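Local coordinates for thiaminase-I (Naegleria gruberi, PDB 4HCW), which belongs to the thiaminase I-like family and folds as a mixed alpha/beta protein organised around a central mixed beta sheet, at residues S103-N108 with G113-L118; D64-D69 with P74-L79; D263-N268 with N285-T290. All coordinates share one frame; numbering follows the deposited sequence.

Contact 1 (S103-N108 with G113-L118); sequences SSASVN and GFPQYL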
# COMPACT_ATOMS: atom_id res chain seq x y z
N SER A 103 7.36 9.74 -7.50
CA SER A 103 8.50 9.93 -6.60
C SER A 103 8.85 8.64 -5.86
O SER A 103 10.01 8.36 -5.60
CB SER A 103 8.21 11.04 -5.59
OG SER A 103 8.01 12.29 -6.24
N SER A 104 7.82 7.86 -5.54
CA SER A 104 8.01 6.61 -4.81
C SER A 104 8.68 5.55 -5.68
O SER A 104 9.26 4.59 -5.17
CB SER A 104 6.67 6.08 -4.30
OG SER A 104 5.83 5.68 -5.37
N ALA A 105 8.60 5.73 -7.00
CA ALA A 105 9.18 4.78 -7.93
C ALA A 105 10.57 5.21 -8.40
O ALA A 105 11.31 4.42 -8.98
CB ALA A 105 8.25 4.59 -9.13
N SER A 106 10.91 6.47 -8.14
CA SER A 106 12.20 7.00 -8.56
C SER A 106 13.24 6.91 -7.45
O SER A 106 12.98 7.28 -6.31
CB SER A 106 12.06 8.45 -9.02
OG SER A 106 11.66 9.29 -7.95
N VAL A 107 14.42 6.39 -7.80
CA VAL A 107 15.52 6.29 -6.85
C VAL A 107 16.74 7.04 -7.36
O VAL A 107 17.32 6.67 -8.39
CB VAL A 107 15.90 4.82 -6.58
CG1 VAL A 107 17.09 4.74 -5.64
CG2 VAL A 107 14.71 4.05 -6.02
N ASN A 108 17.13 8.09 -6.64
CA ASN A 108 18.26 8.93 -7.01
C ASN A 108 18.12 9.53 -8.41
O ASN A 108 19.04 9.47 -9.22
CB ASN A 108 19.58 8.17 -6.89
CG ASN A 108 19.85 7.68 -5.48
OD1 ASN A 108 19.46 8.33 -4.51
ND2 ASN A 108 20.51 6.54 -5.36
N GLY A 113 10.93 1.50 -11.99
CA GLY A 113 9.76 0.64 -12.12
C GLY A 113 8.45 1.32 -12.47
O GLY A 113 8.32 2.54 -12.40
N PHE A 114 7.47 0.50 -12.85
CA PHE A 114 6.14 0.98 -13.19
C PHE A 114 5.22 0.82 -12.00
O PHE A 114 4.98 -0.30 -11.54
CB PHE A 114 5.57 0.19 -14.37
CG PHE A 114 6.52 0.04 -15.53
CD1 PHE A 114 7.38 -1.04 -15.60
CD2 PHE A 114 6.53 0.97 -16.55
CE1 PHE A 114 8.25 -1.18 -16.67
CE2 PHE A 114 7.40 0.84 -17.62
CZ PHE A 114 8.26 -0.24 -17.68
N PRO A 115 4.69 1.94 -11.48
CA PRO A 115 3.75 1.92 -10.35
C PRO A 115 2.50 1.11 -10.68
O PRO A 115 1.88 1.34 -11.72
CB PRO A 115 3.40 3.40 -10.18
CG PRO A 115 4.57 4.13 -10.73
CD PRO A 115 5.03 3.31 -11.89
N GLN A 116 2.14 0.18 -9.80
CA GLN A 116 0.99 -0.69 -10.04
C GLN A 116 -0.17 -0.41 -9.09
O GLN A 116 -1.27 -0.07 -9.52
CB GLN A 116 1.40 -2.16 -9.94
CG GLN A 116 0.24 -3.13 -10.10
CD GLN A 116 0.68 -4.58 -10.10
OE1 GLN A 116 1.81 -4.90 -9.73
NE2 GLN A 116 -0.21 -5.47 -10.52
N TYR A 117 0.09 -0.54 -7.79
CA TYR A 117 -0.95 -0.37 -6.78
C TYR A 117 -0.69 0.83 -5.89
O TYR A 117 0.46 1.21 -5.66
CB TYR A 117 -1.06 -1.63 -5.93
CG TYR A 117 -1.49 -2.87 -6.69
CD1 TYR A 117 -2.47 -2.80 -7.67
CD2 TYR A 117 -0.90 -4.10 -6.44
CE1 TYR A 117 -2.86 -3.92 -8.38
CE2 TYR A 117 -1.28 -5.23 -7.15
CZ TYR A 117 -2.26 -5.13 -8.11
OH TYR A 117 -2.64 -6.26 -8.81
N LEU A 118 -1.76 1.43 -5.40
CA LEU A 118 -1.68 2.54 -4.46
C LEU A 118 -2.40 2.13 -3.18
O LEU A 118 -3.55 1.70 -3.22
CB LEU A 118 -2.31 3.80 -5.04
CG LEU A 118 -1.53 5.11 -4.89
CD1 LEU A 118 -2.32 6.27 -5.46
CD2 LEU A 118 -1.17 5.36 -3.43

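Contact 2 (D64-D69 with P74-L79); sequences DVFSTD and PYLVSL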
# COMPACT_ATOMS: atom_id res chain seq x y z
N ASP A 64 12.39 -12.29 -13.39
CA ASP A 64 12.57 -11.42 -14.54
C ASP A 64 11.88 -10.08 -14.32
O ASP A 64 12.47 -9.02 -14.49
CB ASP A 64 12.04 -12.08 -15.81
CG ASP A 64 12.90 -13.24 -16.27
OD1 ASP A 64 14.14 -13.17 -16.10
OD2 ASP A 64 12.34 -14.23 -16.79
N VAL A 65 10.60 -10.15 -13.95
CA VAL A 65 9.83 -8.96 -13.62
C VAL A 65 9.01 -9.23 -12.36
O VAL A 65 8.33 -10.25 -12.25
CB VAL A 65 8.91 -8.54 -14.79
CG1 VAL A 65 8.42 -9.76 -15.55
CG2 VAL A 65 7.74 -7.70 -14.29
N PHE A 66 9.10 -8.31 -11.40
CA PHE A 66 8.47 -8.52 -10.10
C PHE A 66 7.75 -7.27 -9.60
O PHE A 66 8.09 -6.15 -9.98
CB PHE A 66 9.53 -8.94 -9.07
CG PHE A 66 10.71 -8.01 -9.01
CD1 PHE A 66 10.70 -6.90 -8.18
CD2 PHE A 66 11.84 -8.25 -9.79
CE1 PHE A 66 11.79 -6.05 -8.12
CE2 PHE A 66 12.93 -7.40 -9.73
CZ PHE A 66 12.90 -6.30 -8.90
N SER A 67 6.75 -7.47 -8.75
CA SER A 67 6.06 -6.37 -8.11
C SER A 67 6.46 -6.29 -6.64
O SER A 67 6.28 -7.24 -5.89
CB SER A 67 4.54 -6.54 -8.22
OG SER A 67 3.86 -5.44 -7.63
N THR A 68 7.02 -5.15 -6.24
CA THR A 68 7.49 -4.97 -4.87
C THR A 68 6.98 -3.67 -4.26
O THR A 68 6.69 -2.71 -4.97
CB THR A 68 9.03 -4.97 -4.80
OG1 THR A 68 9.44 -4.64 -3.46
CG2 THR A 68 9.61 -3.95 -5.76
N ASP A 69 6.86 -3.66 -2.94
CA ASP A 69 6.52 -2.44 -2.22
C ASP A 69 7.68 -1.47 -2.38
O ASP A 69 8.84 -1.86 -2.31
CB ASP A 69 6.28 -2.75 -0.74
CG ASP A 69 5.60 -1.61 -0.00
OD1 ASP A 69 5.83 -0.43 -0.36
OD2 ASP A 69 4.84 -1.89 0.94
N PRO A 74 14.64 1.45 -2.59
CA PRO A 74 16.04 1.92 -2.60
C PRO A 74 17.02 0.85 -2.14
O PRO A 74 18.13 0.76 -2.68
CB PRO A 74 16.03 3.09 -1.62
CG PRO A 74 14.62 3.55 -1.59
CD PRO A 74 13.81 2.30 -1.71
N TYR A 75 16.63 0.05 -1.15
CA TYR A 75 17.46 -1.06 -0.69
C TYR A 75 17.60 -2.11 -1.79
O TYR A 75 18.63 -2.76 -1.92
CB TYR A 75 16.88 -1.69 0.57
CG TYR A 75 17.41 -3.08 0.86
CD1 TYR A 75 18.67 -3.27 1.42
CD2 TYR A 75 16.64 -4.21 0.59
CE1 TYR A 75 19.16 -4.54 1.68
CE2 TYR A 75 17.12 -5.48 0.85
CZ TYR A 75 18.38 -5.64 1.40
OH TYR A 75 18.85 -6.91 1.66
N LEU A 76 16.54 -2.26 -2.58
CA LEU A 76 16.54 -3.22 -3.68
C LEU A 76 17.37 -2.69 -4.84
O LEU A 76 17.93 -3.46 -5.61
CB LEU A 76 15.10 -3.50 -4.13
CG LEU A 76 14.83 -4.84 -4.82
CD1 LEU A 76 15.35 -5.99 -3.97
CD2 LEU A 76 13.34 -4.99 -5.08
N VAL A 77 17.45 -1.37 -4.95
CA VAL A 77 18.25 -0.72 -5.98
C VAL A 77 19.74 -0.86 -5.69
O VAL A 77 20.53 -1.15 -6.59
CB VAL A 77 17.89 0.78 -6.12
CG1 VAL A 77 18.96 1.53 -6.90
CG2 VAL A 77 16.53 0.94 -6.79
N SER A 78 20.12 -0.67 -4.43
CA SER A 78 21.52 -0.72 -4.02
C SER A 78 22.14 -2.11 -4.17
O SER A 78 23.34 -2.28 -3.99
CB SER A 78 21.68 -0.22 -2.58
OG SER A 78 20.94 -1.02 -1.68
N LEU A 79 21.31 -3.10 -4.48
CA LEU A 79 21.80 -4.46 -4.72
C LEU A 79 22.00 -4.69 -6.22
O LEU A 79 22.61 -5.68 -6.62
CB LEU A 79 20.84 -5.49 -4.13
CG LEU A 79 20.56 -5.36 -2.64
CD1 LEU A 79 19.75 -6.55 -2.13
CD2 LEU A 79 21.85 -5.21 -1.85

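Contact 3 (D263-N268 with N285-T290); sequences DVLALN and NLLTNT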
# COMPACT_ATOMS: atom_id res chain seq x y z
N ASP A 263 2.87 -0.11 -4.64
CA ASP A 263 3.47 -1.32 -5.18
C ASP A 263 3.96 -1.05 -6.59
O ASP A 263 3.23 -0.48 -7.41
CB ASP A 263 2.46 -2.47 -5.17
CG ASP A 263 2.07 -2.89 -3.77
OD1 ASP A 263 2.95 -2.88 -2.88
OD2 ASP A 263 0.89 -3.22 -3.55
N VAL A 264 5.19 -1.45 -6.88
CA VAL A 264 5.83 -1.10 -8.15
C VAL A 264 6.30 -2.32 -8.94
O VAL A 264 7.01 -3.17 -8.41
CB VAL A 264 7.02 -0.14 -7.92
CG1 VAL A 264 7.81 0.05 -9.20
CG2 VAL A 264 6.53 1.20 -7.38
N LEU A 265 5.89 -2.38 -10.20
CA LEU A 265 6.37 -3.41 -11.12
C LEU A 265 7.74 -3.02 -11.67
O LEU A 265 7.89 -1.97 -12.29
CB LEU A 265 5.39 -3.60 -12.27
CG LEU A 265 4.11 -4.40 -11.98
CD1 LEU A 265 3.08 -4.18 -13.07
CD2 LEU A 265 4.44 -5.87 -11.84
N ALA A 266 8.73 -3.88 -11.44
CA ALA A 266 10.08 -3.62 -11.92
C ALA A 266 10.66 -4.86 -12.60
O ALA A 266 10.22 -5.98 -12.35
CB ALA A 266 10.97 -3.17 -10.78
N LEU A 267 11.66 -4.65 -13.46
CA LEU A 267 12.30 -5.75 -14.15
C LEU A 267 13.73 -5.96 -13.67
O LEU A 267 14.40 -5.01 -13.25
CB LEU A 267 12.29 -5.52 -15.67
CG LEU A 267 11.97 -4.13 -16.20
CD1 LEU A 267 12.68 -3.90 -17.53
CD2 LEU A 267 10.47 -3.96 -16.38
N ASN A 268 14.19 -7.20 -13.71
CA ASN A 268 15.55 -7.54 -13.31
C ASN A 268 16.56 -6.86 -14.23
O ASN A 268 16.32 -6.69 -15.42
CB ASN A 268 15.75 -9.05 -13.31
CG ASN A 268 16.93 -9.49 -12.47
OD1 ASN A 268 17.97 -8.83 -12.45
ND2 ASN A 268 16.77 -10.60 -11.76
N ASN A 285 -0.24 -4.64 -19.95
CA ASN A 285 -1.49 -5.36 -19.78
C ASN A 285 -1.99 -5.29 -18.35
O ASN A 285 -3.15 -4.98 -18.10
CB ASN A 285 -1.33 -6.82 -20.21
CG ASN A 285 -2.64 -7.58 -20.19
OD1 ASN A 285 -3.69 -7.05 -20.58
ND2 ASN A 285 -2.61 -8.82 -19.71
N LEU A 286 -1.10 -5.57 -17.40
CA LEU A 286 -1.44 -5.56 -15.98
C LEU A 286 -1.98 -4.22 -15.49
O LEU A 286 -2.74 -4.16 -14.53
CB LEU A 286 -0.23 -5.95 -15.13
CG LEU A 286 0.04 -7.44 -14.92
CD1 LEU A 286 1.37 -7.64 -14.21
CD2 LEU A 286 -1.09 -8.07 -14.12
N LEU A 287 -1.59 -3.14 -16.17
CA LEU A 287 -1.93 -1.80 -15.71
C LEU A 287 -3.04 -1.12 -16.52
O LEU A 287 -3.65 -0.17 -16.05
CB LEU A 287 -0.68 -0.92 -15.70
CG LEU A 287 0.52 -1.46 -14.92
CD1 LEU A 287 1.67 -0.47 -14.94
CD2 LEU A 287 0.12 -1.79 -13.49
N THR A 288 -3.29 -1.61 -17.73
CA THR A 288 -4.25 -0.96 -18.61
C THR A 288 -5.45 -1.82 -19.01
O THR A 288 -6.46 -1.30 -19.49
CB THR A 288 -3.57 -0.42 -19.89
OG1 THR A 288 -3.03 -1.52 -20.64
CG2 THR A 288 -2.46 0.55 -19.54
N ASN A 289 -5.35 -3.13 -18.80
CA ASN A 289 -6.46 -4.04 -19.12
C ASN A 289 -7.69 -3.72 -18.28
O ASN A 289 -7.65 -3.80 -17.06
CB ASN A 289 -6.04 -5.49 -18.91
CG ASN A 289 -6.98 -6.48 -19.57
OD1 ASN A 289 -8.20 -6.31 -19.56
ND2 ASN A 289 -6.42 -7.53 -20.15
N THR A 290 -8.78 -3.36 -18.96
CA THR A 290 -10.00 -2.94 -18.29
C THR A 290 -10.62 -4.05 -17.44
O THR A 290 -11.28 -3.78 -16.44
CB THR A 290 -11.05 -2.42 -19.29
OG1 THR A 290 -11.37 -3.46 -20.23
CG2 THR A 290 -10.52 -1.21 -20.04

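Contact 1 (S103-N108 with G113-L118)
Ala-105 meets Gly-113 and Pro-115 at the base of a beta hairpin, where helix 99-105 ends and the chain enters strands 106-107 and 110-125. The contact rests on one methyl group. CB of Ala-105 lies 3.9 Å from O of Gly-113 and 4.0 Å from CG of Pro-115, so the methyl sits against the carbonyl of Gly-113, just before the strand resumes, and against the outer corner of the proline ring. The nearest pair of CA atoms is that of Ala-105 and Gly-113, 5.9 Å apart. At the extended backbone angles of Gly-113 a CB would press on the carbonyl O of the preceding residue, which accounts for a glycine here. A backbone hydrogen bond between Ala-105 and Tyr-112 adds a polar link across the hairpin. At the end of helix 99-105, OG of Ser-106 donates to O of Ser-103 at 3.0 Å, with OG between the backbone N and the carbonyl carbon of its own residue (chi1 64°). The donor stands 35° out of the carbonyl plane, and N of Ser-106 makes a weak bond to the same oxygen. Farther along, Asp-263 is opposed by two residues, Gln-116 and Tyr-117, which makes a classic bulge in strand 110-125; CG of Gln-116 lies 3.5 Å above the centre of the Tyr-117 ring. Pro-115 also touches Val-101 of helix 99-105, together with Leu-97 and Ala-304.

Contact 2 (D64-D69 with P74-L79)
Leu-76 brings one methyl branch, CD2, onto two side chains of the strand 65-69, Phe-66 and Thr-68. CD2 is 3.6 Å from CE1 of Phe-66, reaching the ring obliquely, and 3.9 Å from CG2 of Thr-68, which it meets tip to tip. The two strand residues are themselves in touch: the Thr-68 methyl CG2 lies in plane at the edge of the Phe-66 ring. With CG of Phe-66 held between backbone N and carbonyl carbon, chi1 of 53° sends the ring out from the strand toward Leu-76. This is a strand-to-helix connection in which strand 65-69 leads through a short loop to helix 73-77, whose inner side packs back on the sheet. All three touching residues are buried. The Phe-66 ring also meets that of Phe-51, the planes inclined by about 45°. The open side is the outer surface at Tyr-75, which is partly exposed, and the turn at Ser-78 and Leu-79, both exposed. There the polar chemistry is local: OG of Ser-78 donates to O of Tyr-75 at 2.9 Å, and N of Ser-78 bonds to O of Pro-74 at 3.0 Å.

Contact 3 (D263-N268 with N285-T290)
Leu-265 places its CD1 methyl between two leucines of the facing helix, Leu-286 and Leu-287. CD1 of Leu-265 is 3.8 Å from CD2 of Leu-287 and 4.0 Å from CD1 of Leu-286. The two partners approach differently: Leu-287 reaches Leu-265 tip to tip, whereas Leu-286 crosses it at about a right angle. Only methyl and methine carbons touch, and the 111 Å² buried between the segments is apolar packing of buried side chains. In Leu-265 the CG atom stands opposite the carbonyl carbon (chi1 -77°), which sends the isobutyl group out from the strand toward the helix.

In the next shell, the backbone of Leu-265 is hydrogen-bonded to that of Phe-114, and its side chain lies against Gln-116, Ser-67 and Ile-283, while Leu-286 also rests on Leu-37. On the helix side, ND2 of Asn-289 donates to OD1 of Asn-285 at 2.8 Å, in the carbonyl plane and on a lone pair, with an N-H...O angle of 152°. N of Asn-289 bonds to O of Asn-285 at 3.0 Å, so backbone and side chain join the same two residues. OD1 of Asn-289 meanwhile accepts from N of Leu-291, making Asn-289 the N-cap of helix 290-298 just where helix 275-288 ends. With the CA atoms of Leu-265 and Leu-286 9.4 Å apart and leucine side chains filling the separation, helix 275-288 lies across one face of the sheet, over strand 260-267, which is hydrogen-bonded along its two edges to strands 65-69 and 110-125.

Along the chain contact 2 comes first, then contact 1, then contact 3, and the three follow one another without overlap. Centre to centre, contact 1 lies about 10 Å from contact 2 and about 11 Å from contact 3, while contacts 2 and 3 are about 14 Å apart. All reach one mixed sheet, in which strand 260-267 runs antiparallel between 65-69 and 110-125. Helix 73-77 packs on one face and helix 275-288 on the other, so contacts 2 and 3 build opposite helical layers, consistent with an alpha/beta/alpha sandwich. Val-107 of contact 1 packs on Val-77 of contact 2, and OE1 of Gln-116 probably bonds to OG of Ser-67, joining segments distant in sequence into one core.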